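Local coordinates for protein 4-amino-4-deoxychorismate lyase (Legionella pneumophila, PDB 3LUL) that is a fold-type IV pyridoxal-phosphate protein of the class IV aminotransferase family, with its cofactor covalently bound, at residues B[27-40]-B[76-90]. Numbering follows the deposited sequence. Where two conformers were deposited one is given.
Sequences EGLFETIRVNSSKP and IQKDNLYHGGIKAIL
Leu29 to Val35 pair with Gly84 to Leu90 as neighbouring antiparallel strands in the sheet of the smaller, N-terminal part of the fold. Eight backbone hydrogen bonds join them, two at each of the pairs Leu29-Leu90, Glu31-Ala88, Ile33-Ile86 and Val35-Gly84. On one face the extended Lys87 chain, CG anti to the backbone N (chi1 -170°), carries Lys87 NZ over the Phe30 ring, 4.8 Å from its centroid, a cation-pi contact. Tyr145 packs edge-to-face with Phe30. The other face is covered by helices 43-57 and 65-78, and its buried Glu31 carboxylate is held by His46 and Arg49. Near the loop end Val35 CG2 meets Ile76 CD1 tip to tip at 4.0 Å and touches Leu81 CD2. Pro40 CD approaches Ile76 CD1 to 3.6 Å. The two helices link hairpin strand 39-40 to strand 84-91 and pack on one side of the sheet, as in the small alpha/beta domain of fold-type IV pyridoxal-phosphate proteins. Helix 65-78 ends in a Schellman motif with Asn80 at C-prime. The chain then passes the type I' turn from Asn36 to Lys39. Ser37 CA sits over one face of Tyr82, 3.5 Å from the ring centroid, while Ser37 N donates to His83 ND1 at 3.2 Å. Ser38 grips the loop 80-83 twice: its N donates to Tyr82 O at 2.8 Å, and its OG donates to a lone pair of Leu81 O at 3.1 Å.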
ATOM      1  N   GLU B  27       6.368  -4.782  -1.570  1.00  7.84           N
ATOM      2  CA  GLU B  27       6.984  -5.048  -2.867  1.00  8.35           C
ATOM      3  C   GLU B  27       6.436  -6.375  -3.391  1.00  9.60           C
ATOM      4  O   GLU B  27       7.054  -7.436  -3.241  1.00 10.95           O
ATOM      5  CB  GLU B  27       8.529  -5.001  -2.847  1.00  7.48           C
ATOM      6  CG  GLU B  27       9.103  -4.858  -4.246  1.00  8.77           C
ATOM      7  CD  GLU B  27      10.596  -4.727  -4.203  1.00  9.82           C
ATOM      8  OE1 GLU B  27      11.234  -5.741  -3.918  1.00 12.16           O
ATOM      9  OE2 GLU B  27      11.119  -3.622  -4.370  1.00 10.07           O
ATOM     10  N   GLY B  28       5.217  -6.301  -3.940  1.00  8.69           N
ATOM     11  CA  GLY B  28       4.551  -7.496  -4.490  1.00  8.40           C
ATOM     12  C   GLY B  28       3.454  -7.119  -5.466  1.00  8.50           C
ATOM     13  O   GLY B  28       2.837  -6.031  -5.357  1.00  9.15           O
ATOM     14  N   LEU B  29       3.229  -7.992  -6.439  1.00  8.01           N
ATOM     15  CA  LEU B  29       2.250  -7.773  -7.482  1.00  9.90           C
ATOM     16  C   LEU B  29       1.346  -8.981  -7.554  1.00 10.97           C
ATOM     17  O   LEU B  29       1.749 -10.091  -7.166  1.00  9.72           O
ATOM     18  CB  LEU B  29       2.944  -7.573  -8.837  1.00  8.60           C
ATOM     19  CG  LEU B  29       3.861  -6.359  -8.951  1.00  9.12           C
ATOM     20  CD1 LEU B  29       4.795  -6.502 -10.165  1.00  9.69           C
ATOM     21  CD2 LEU B  29       2.985  -5.044  -8.978  1.00  9.97           C
ATOM     22  N   PHE B  30       0.126  -8.799  -8.061  1.00  9.05           N
ATOM     23  CA  PHE B  30      -0.733  -9.961  -8.243  1.00 11.27           C
ATOM     24  C   PHE B  30      -1.556  -9.898  -9.522  1.00 11.13           C
ATOM     25  O   PHE B  30      -1.729  -8.843 -10.131  1.00  9.68           O
ATOM     26  CB  PHE B  30      -1.668 -10.164  -7.031  1.00  9.84           C
ATOM     27  CG  PHE B  30      -2.804  -9.209  -6.967  1.00 10.22           C
ATOM     28  CD1 PHE B  30      -2.652  -7.959  -6.384  1.00 16.37           C
ATOM     29  CD2 PHE B  30      -4.060  -9.565  -7.445  1.00 17.46           C
ATOM     30  CE1 PHE B  30      -3.712  -7.063  -6.325  1.00 19.54           C
ATOM     31  CE2 PHE B  30      -5.132  -8.682  -7.392  1.00 18.10           C
ATOM     32  CZ  PHE B  30      -4.967  -7.423  -6.833  1.00 19.19           C
ATOM     33  N   GLU B  31      -2.072 -11.073  -9.893  1.00 10.02           N
ATOM     34  CA  GLU B  31      -3.036 -11.195 -10.976  1.00  8.89           C
ATOM     35  C   GLU B  31      -4.120 -12.153 -10.489  1.00  9.75           C
ATOM     36  O   GLU B  31      -3.802 -13.179  -9.867  1.00 10.08           O
ATOM     37  CB  GLU B  31      -2.396 -11.799 -12.221  1.00  9.78           C
ATOM     38  CG  GLU B  31      -1.504 -10.844 -12.956  1.00 10.98           C
ATOM     39  CD  GLU B  31      -2.261  -9.707 -13.618  1.00 12.82           C
ATOM     40  OE1 GLU B  31      -3.477  -9.819 -13.873  1.00 12.62           O
ATOM     41  OE2 GLU B  31      -1.628  -8.673 -13.901  1.00  9.33           O
ATOM     42  N   THR B  32      -5.366 -11.811 -10.774  1.00 11.07           N
ATOM     43  CA  THR B  32      -6.488 -12.664 -10.425  0.50 12.57           C
ATOM     44  C   THR B  32      -7.148 -13.106 -11.744  1.00 12.95           C
ATOM     45  O   THR B  32      -7.594 -12.300 -12.540  1.00 12.14           O
ATOM     46  CB  THR B  32      -7.435 -11.972  -9.396  0.50 16.29           C
ATOM     47  OG1 THR B  32      -8.562 -12.808  -9.134  0.50 22.65           O
ATOM     48  CG2 THR B  32      -7.896 -10.606  -9.875  0.50 20.55           C
ATOM     49  N   ILE B  33      -7.138 -14.410 -11.967  1.00 11.59           N
ATOM     50  CA  ILE B  33      -7.435 -15.011 -13.260  1.00 11.84           C
ATOM     51  C   ILE B  33      -8.701 -15.865 -13.129  1.00 11.22           C
ATOM     52  O   ILE B  33      -8.791 -16.724 -12.275  1.00 10.12           O
ATOM     53  CB  ILE B  33      -6.281 -15.883 -13.723  1.00  8.71           C
ATOM     54  CG1 ILE B  33      -4.973 -15.106 -13.827  1.00 14.00           C
ATOM     55  CG2 ILE B  33      -6.561 -16.538 -15.093  1.00  9.24           C
ATOM     56  CD1 ILE B  33      -3.731 -15.996 -13.643  1.00 13.52           C
ATOM     57  N   ARG B  34      -9.660 -15.601 -13.991  1.00 10.26           N
ATOM     58  CA  ARG B  34     -10.844 -16.415 -14.049  1.00 11.42           C
ATOM     59  C   ARG B  34     -10.525 -17.760 -14.688  1.00 11.43           C
ATOM     60  O   ARG B  34      -9.799 -17.831 -15.684  1.00 12.35           O
ATOM     61  CB  ARG B  34     -11.920 -15.702 -14.826  1.00 10.31           C
ATOM     62  CG  ARG B  34     -13.260 -16.457 -14.832  1.00 16.75           C
ATOM     63  CD  ARG B  34     -14.373 -15.512 -15.244  1.00 31.41           C
ATOM     64  NE  ARG B  34     -15.658 -16.195 -15.423  1.00 38.18           N
ATOM     65  CZ  ARG B  34     -16.832 -15.592 -15.653  1.00 43.93           C
ATOM     66  NH1 ARG B  34     -16.944 -14.257 -15.726  1.00 43.08           N
ATOM     67  NH2 ARG B  34     -17.922 -16.343 -15.802  1.00 45.11           N
ATOM     68  N   VAL B  35     -11.076 -18.835 -14.125  1.00  9.86           N
ATOM     69  CA  VAL B  35     -10.945 -20.153 -14.715  1.00 10.26           C
ATOM     70  C   VAL B  35     -12.351 -20.595 -15.139  1.00 13.24           C
ATOM     71  O   VAL B  35     -13.279 -20.582 -14.307  1.00  8.01           O
ATOM     72  CB  VAL B  35     -10.313 -21.156 -13.762  1.00 10.84           C
ATOM     73  CG1 VAL B  35     -10.346 -22.555 -14.382  1.00 12.10           C
ATOM     74  CG2 VAL B  35      -8.894 -20.751 -13.463  1.00 11.00           C
ATOM     75  N   ASN B  36     -12.490 -20.914 -16.436  1.00 12.45           N
ATOM     76  CA  ASN B  36     -13.750 -21.354 -17.031  1.00 14.45           C
ATOM     77  C   ASN B  36     -13.536 -22.704 -17.679  1.00 16.21           C
ATOM     78  O   ASN B  36     -12.649 -22.861 -18.489  1.00 16.56           O
ATOM     79  CB  ASN B  36     -14.249 -20.383 -18.120  1.00 18.18           C
ATOM     80  CG  ASN B  36     -14.383 -18.943 -17.642  1.00 26.13           C
ATOM     81  OD1 ASN B  36     -15.209 -18.629 -16.784  1.00 36.37           O
ATOM     82  ND2 ASN B  36     -13.607 -18.038 -18.246  1.00 28.48           N
ATOM     83  N   SER B  37     -14.328 -23.696 -17.298  1.00 15.85           N
ATOM     84  CA  SER B  37     -14.251 -25.037 -17.862  1.00 15.86           C
ATOM     85  C   SER B  37     -12.826 -25.605 -17.827  1.00 15.92           C
ATOM     86  O   SER B  37     -12.348 -26.208 -18.794  1.00 16.64           O
ATOM     87  CB  SER B  37     -14.868 -25.063 -19.264  1.00 18.78           C
ATOM     88  OG  SER B  37     -16.139 -24.410 -19.292  1.00 20.43           O
ATOM     89  N   SER B  38     -12.169 -25.380 -16.688  1.00 12.34           N
ATOM     90  CA  SER B  38     -10.826 -25.871 -16.373  1.00 13.06           C
ATOM     91  C   SER B  38      -9.724 -25.185 -17.165  1.00 14.41           C
ATOM     92  O   SER B  38      -8.595 -25.659 -17.164  1.00 18.51           O
ATOM     93  CB  SER B  38     -10.720 -27.381 -16.566  1.00 16.62           C
ATOM     94  OG  SER B  38     -11.776 -28.021 -15.886  1.00 21.49           O
ATOM     95  N   LYS B  39     -10.066 -24.095 -17.833  1.00 16.53           N
ATOM     96  CA  LYS B  39      -9.112 -23.308 -18.627  1.00 17.79           C
ATOM     97  C   LYS B  39      -8.946 -21.885 -18.064  1.00 16.09           C
ATOM     98  O   LYS B  39      -9.934 -21.181 -17.848  1.00 16.27           O
ATOM     99  CB  LYS B  39      -9.567 -23.243 -20.079  1.00 19.76           C
ATOM    100  CG  LYS B  39      -9.453 -24.596 -20.807  1.00 27.99           C
ATOM    101  CD  LYS B  39     -10.295 -24.620 -22.087  1.00 40.56           C
ATOM    102  CE  LYS B  39     -10.028 -25.875 -22.942  1.00 44.86           C
ATOM    103  NZ  LYS B  39     -11.290 -26.447 -23.531  1.00 48.69           N
ATOM    104  N   PRO B  40      -7.693 -21.445 -17.868  1.00 15.34           N
ATOM    105  CA  PRO B  40      -7.503 -20.049 -17.464  1.00 14.24           C
ATOM    106  C   PRO B  40      -7.857 -19.097 -18.611  1.00 15.95           C
ATOM    107  O   PRO B  40      -7.360 -19.232 -19.713  1.00 20.61           O
ATOM    108  CB  PRO B  40      -6.005 -19.972 -17.091  1.00 13.87           C
ATOM    109  CG  PRO B  40      -5.371 -21.060 -17.817  1.00 15.15           C
ATOM    110  CD  PRO B  40      -6.405 -22.140 -18.044  1.00 15.93           C
ATOM    111  N   ILE B  76      -4.951 -25.965 -11.604  1.00 14.09           N
ATOM    112  CA  ILE B  76      -6.352 -26.295 -11.925  1.00 14.81           C
ATOM    113  C   ILE B  76      -6.630 -27.792 -11.846  1.00 16.89           C
ATOM    114  O   ILE B  76      -7.615 -28.239 -11.214  1.00 16.73           O
ATOM    115  CB  ILE B  76      -6.722 -25.776 -13.359  1.00 15.83           C
ATOM    116  CG1 ILE B  76      -6.804 -24.233 -13.379  1.00 16.12           C
ATOM    117  CG2 ILE B  76      -7.996 -26.428 -13.933  1.00 17.10           C
ATOM    118  CD1 ILE B  76      -6.531 -23.647 -14.776  1.00 14.74           C
ATOM    119  N   GLN B  77      -5.757 -28.568 -12.481  1.00 15.81           N
ATOM    120  CA  GLN B  77      -5.840 -30.024 -12.439  1.00 18.05           C
ATOM    121  C   GLN B  77      -5.684 -30.601 -11.027  1.00 18.30           C
ATOM    122  O   GLN B  77      -6.486 -31.455 -10.595  1.00 18.89           O
ATOM    123  CB  GLN B  77      -4.802 -30.628 -13.385  1.00 17.45           C
ATOM    124  CG  GLN B  77      -5.205 -30.472 -14.848  1.00 25.23           C
ATOM    125  CD  GLN B  77      -4.197 -31.093 -15.815  1.00 34.48           C
ATOM    126  OE1 GLN B  77      -3.176 -31.656 -15.404  1.00 39.37           O
ATOM    127  NE2 GLN B  77      -4.479 -30.977 -17.110  1.00 27.33           N
ATOM    128  N   LYS B  78      -4.686 -30.116 -10.287  1.00 19.17           N
ATOM    129  CA  LYS B  78      -4.424 -30.637  -8.954  1.00 19.05           C
ATOM    130  C   LYS B  78      -5.579 -30.321  -8.010  1.00 18.89           C
ATOM    131  O   LYS B  78      -5.961 -31.152  -7.208  1.00 18.11           O
ATOM    132  CB  LYS B  78      -3.115 -30.085  -8.413  1.00 18.52           C
ATOM    133  CG  LYS B  78      -2.677 -30.689  -7.079  1.00 29.68           C
ATOM    134  CD  LYS B  78      -1.782 -29.727  -6.271  1.00 37.55           C
ATOM    135  CE  LYS B  78      -0.337 -29.697  -6.778  1.00 44.47           C
ATOM    136  NZ  LYS B  78       0.436 -28.529  -6.208  1.00 47.16           N
ATOM    137  N   ASP B  79      -6.127 -29.119  -8.108  1.00 18.65           N
ATOM    138  CA  ASP B  79      -7.214 -28.683  -7.237  1.00 17.82           C
ATOM    139  C   ASP B  79      -8.608 -28.982  -7.794  1.00 19.27           C
ATOM    140  O   ASP B  79      -9.606 -28.558  -7.212  1.00 19.49           O
ATOM    141  CB  ASP B  79      -7.069 -27.184  -6.978  1.00 18.64           C
ATOM    142  CG  ASP B  79      -5.777 -26.830  -6.230  1.00 19.66           C
ATOM    143  OD1 ASP B  79      -5.018 -27.743  -5.826  1.00 21.75           O
ATOM    144  OD2 ASP B  79      -5.510 -25.620  -6.043  1.00 20.52           O
ATOM    145  N   ASN B  80      -8.685 -29.695  -8.919  1.00 17.84           N
ATOM    146  CA  ASN B  80      -9.949 -30.095  -9.519  1.00 18.71           C
ATOM    147  C   ASN B  80     -10.906 -28.951  -9.846  1.00 17.39           C
ATOM    148  O   ASN B  80     -12.124 -29.078  -9.730  1.00 18.16           O
ATOM    149  CB  ASN B  80     -10.612 -31.167  -8.632  1.00 21.20           C
ATOM    150  CG  ASN B  80      -9.715 -32.381  -8.452  1.00 29.57           C
ATOM    151  OD1 ASN B  80      -9.418 -33.089  -9.423  1.00 42.95           O
ATOM    152  ND2 ASN B  80      -9.234 -32.597  -7.220  1.00 30.25           N
ATOM    153  N   LEU B  81     -10.350 -27.837 -10.296  1.00 13.52           N
ATOM    154  CA  LEU B  81     -11.142 -26.666 -10.608  1.00 13.51           C
ATOM    155  C   LEU B  81     -11.785 -26.812 -11.991  1.00 16.25           C
ATOM    156  O   LEU B  81     -11.146 -27.303 -12.958  1.00 18.10           O
ATOM    157  CB  LEU B  81     -10.240 -25.433 -10.545  1.00 15.31           C
ATOM    158  CG  LEU B  81     -10.772 -24.080 -10.122  1.00 17.02           C
ATOM    159  CD1 LEU B  81     -11.294 -24.118  -8.699  1.00 16.78           C
ATOM    160  CD2 LEU B  81      -9.639 -23.049 -10.299  1.00 13.26           C
ATOM    161  N   TYR B  82     -13.056 -26.432 -12.094  1.00 13.99           N
ATOM    162  CA  TYR B  82     -13.712 -26.312 -13.390  1.00 13.12           C
ATOM    163  C   TYR B  82     -13.997 -24.848 -13.605  1.00 12.93           C
ATOM    164  O   TYR B  82     -13.304 -24.204 -14.400  1.00 14.88           O
ATOM    165  CB  TYR B  82     -14.945 -27.209 -13.485  1.00 11.09           C
ATOM    166  CG  TYR B  82     -15.597 -27.307 -14.870  1.00 13.15           C
ATOM    167  CD1 TYR B  82     -15.200 -28.300 -15.790  1.00 13.02           C
ATOM    168  CD2 TYR B  82     -16.639 -26.453 -15.237  1.00 13.80           C
ATOM    169  CE1 TYR B  82     -15.809 -28.405 -17.051  1.00 16.27           C
ATOM    170  CE2 TYR B  82     -17.273 -26.569 -16.498  1.00 16.24           C
ATOM    171  CZ  TYR B  82     -16.844 -27.535 -17.397  1.00 14.74           C
ATOM    172  OH  TYR B  82     -17.488 -27.637 -18.629  1.00 17.22           O
ATOM    173  N   HIS B  83     -14.976 -24.292 -12.890  1.00 12.42           N
ATOM    174  CA  HIS B  83     -15.153 -22.847 -12.838  1.00 12.28           C
ATOM    175  C   HIS B  83     -14.580 -22.344 -11.514  1.00 11.78           C
ATOM    176  O   HIS B  83     -14.770 -22.954 -10.456  1.00 10.24           O
ATOM    177  CB  HIS B  83     -16.613 -22.433 -12.902  1.00 14.59           C
ATOM    178  CG  HIS B  83     -17.333 -22.863 -14.141  1.00 20.30           C
ATOM    179  ND1 HIS B  83     -16.724 -22.943 -15.374  1.00 18.07           N
ATOM    180  CD2 HIS B  83     -18.640 -23.164 -14.344  1.00 17.31           C
ATOM    181  CE1 HIS B  83     -17.612 -23.316 -16.278  1.00 19.11           C
ATOM    182  NE2 HIS B  83     -18.785 -23.448 -15.682  1.00 18.92           N
ATOM    183  N   GLY B  84     -13.919 -21.205 -11.556  1.00  9.84           N
ATOM    184  CA  GLY B  84     -13.364 -20.599 -10.320  1.00  8.00           C
ATOM    185  C   GLY B  84     -12.304 -19.574 -10.646  1.00  9.05           C
ATOM    186  O   GLY B  84     -12.369 -18.936 -11.699  1.00 10.00           O
ATOM    187  N   GLY B  85     -11.346 -19.404  -9.736  1.00  8.07           N
ATOM    188  CA  GLY B  85     -10.255 -18.469  -9.952  1.00  9.25           C
ATOM    189  C   GLY B  85      -8.901 -18.975  -9.560  1.00  9.92           C
ATOM    190  O   GLY B  85      -8.773 -19.931  -8.773  1.00  9.19           O
ATOM    191  N   ILE B  86      -7.872 -18.321 -10.119  1.00 12.44           N
ATOM    192  CA  ILE B  86      -6.499 -18.503  -9.652  1.00 13.98           C
ATOM    193  C   ILE B  86      -5.876 -17.134  -9.391  1.00 13.37           C
ATOM    194  O   ILE B  86      -6.018 -16.223 -10.201  1.00 12.40           O
ATOM    195  CB  ILE B  86      -5.579 -19.219 -10.677  1.00 16.23           C
ATOM    196  CG1 ILE B  86      -5.975 -20.663 -10.911  1.00 23.15           C
ATOM    197  CG2 ILE B  86      -4.112 -19.204 -10.182  1.00 18.84           C
ATOM    198  CD1 ILE B  86      -5.187 -21.321 -12.039  1.00 27.16           C
ATOM    199  N   LYS B  87      -5.232 -16.990  -8.232  1.00 12.55           N
ATOM    200  CA  LYS B  87      -4.486 -15.759  -7.900  1.00 11.97           C
ATOM    201  C   LYS B  87      -3.000 -16.065  -7.965  1.00 12.92           C
ATOM    202  O   LYS B  87      -2.540 -17.033  -7.368  1.00 13.15           O
ATOM    203  CB  LYS B  87      -4.884 -15.242  -6.526  1.00 12.85           C
ATOM    204  CG  LYS B  87      -4.340 -13.849  -6.205  1.00 17.59           C
ATOM    205  CD  LYS B  87      -4.919 -13.301  -4.873  1.00 18.59           C
ATOM    206  CE  LYS B  87      -4.177 -12.035  -4.426  1.00 19.96           C
ATOM    207  NZ  LYS B  87      -4.864 -11.356  -3.255  1.00 19.10           N
ATOM    208  N   ALA B  88      -2.258 -15.278  -8.736  1.00 12.45           N
ATOM    209  CA  ALA B  88      -0.783 -15.370  -8.799  1.00 10.36           C
ATOM    210  C   ALA B  88      -0.241 -14.190  -8.012  1.00 11.86           C
ATOM    211  O   ALA B  88      -0.705 -13.084  -8.209  1.00 11.24           O
ATOM    212  CB  ALA B  88      -0.314 -15.274 -10.208  1.00 11.93           C
ATOM    213  N   ILE B  89       0.664 -14.434  -7.062  1.00 10.87           N
ATOM    214  CA  ILE B  89       1.320 -13.377  -6.306  1.00  9.20           C
ATOM    215  C   ILE B  89       2.819 -13.462  -6.563  1.00  9.86           C
ATOM    216  O   ILE B  89       3.393 -14.521  -6.386  1.00 10.49           O
ATOM    217  CB  ILE B  89       1.064 -13.477  -4.777  1.00  9.55           C
ATOM    218  CG1 ILE B  89      -0.438 -13.515  -4.465  1.00 16.01           C
ATOM    219  CG2 ILE B  89       1.691 -12.283  -4.058  1.00 11.31           C
ATOM    220  CD1 ILE B  89      -0.730 -13.737  -2.951  1.00 16.54           C
ATOM    221  N   LEU B  90       3.417 -12.346  -7.004  1.00 11.15           N
ATOM    222  CA  LEU B  90       4.861 -12.233  -7.282  1.00 10.21           C
ATOM    223  C   LEU B  90       5.443 -11.297  -6.230  1.00  9.65           C
ATOM    224  O   LEU B  90       5.025 -10.133  -6.124  1.00 10.06           O
ATOM    225  CB  LEU B  90       5.110 -11.620  -8.656  1.00 10.79           C
ATOM    226  CG  LEU B  90       6.557 -11.441  -9.103  1.00  8.79           C
ATOM    227  CD1 LEU B  90       7.181 -12.780  -9.415  1.00 10.10           C
ATOM    228  CD2 LEU B  90       6.629 -10.502 -10.327  1.00 12.46           C
TER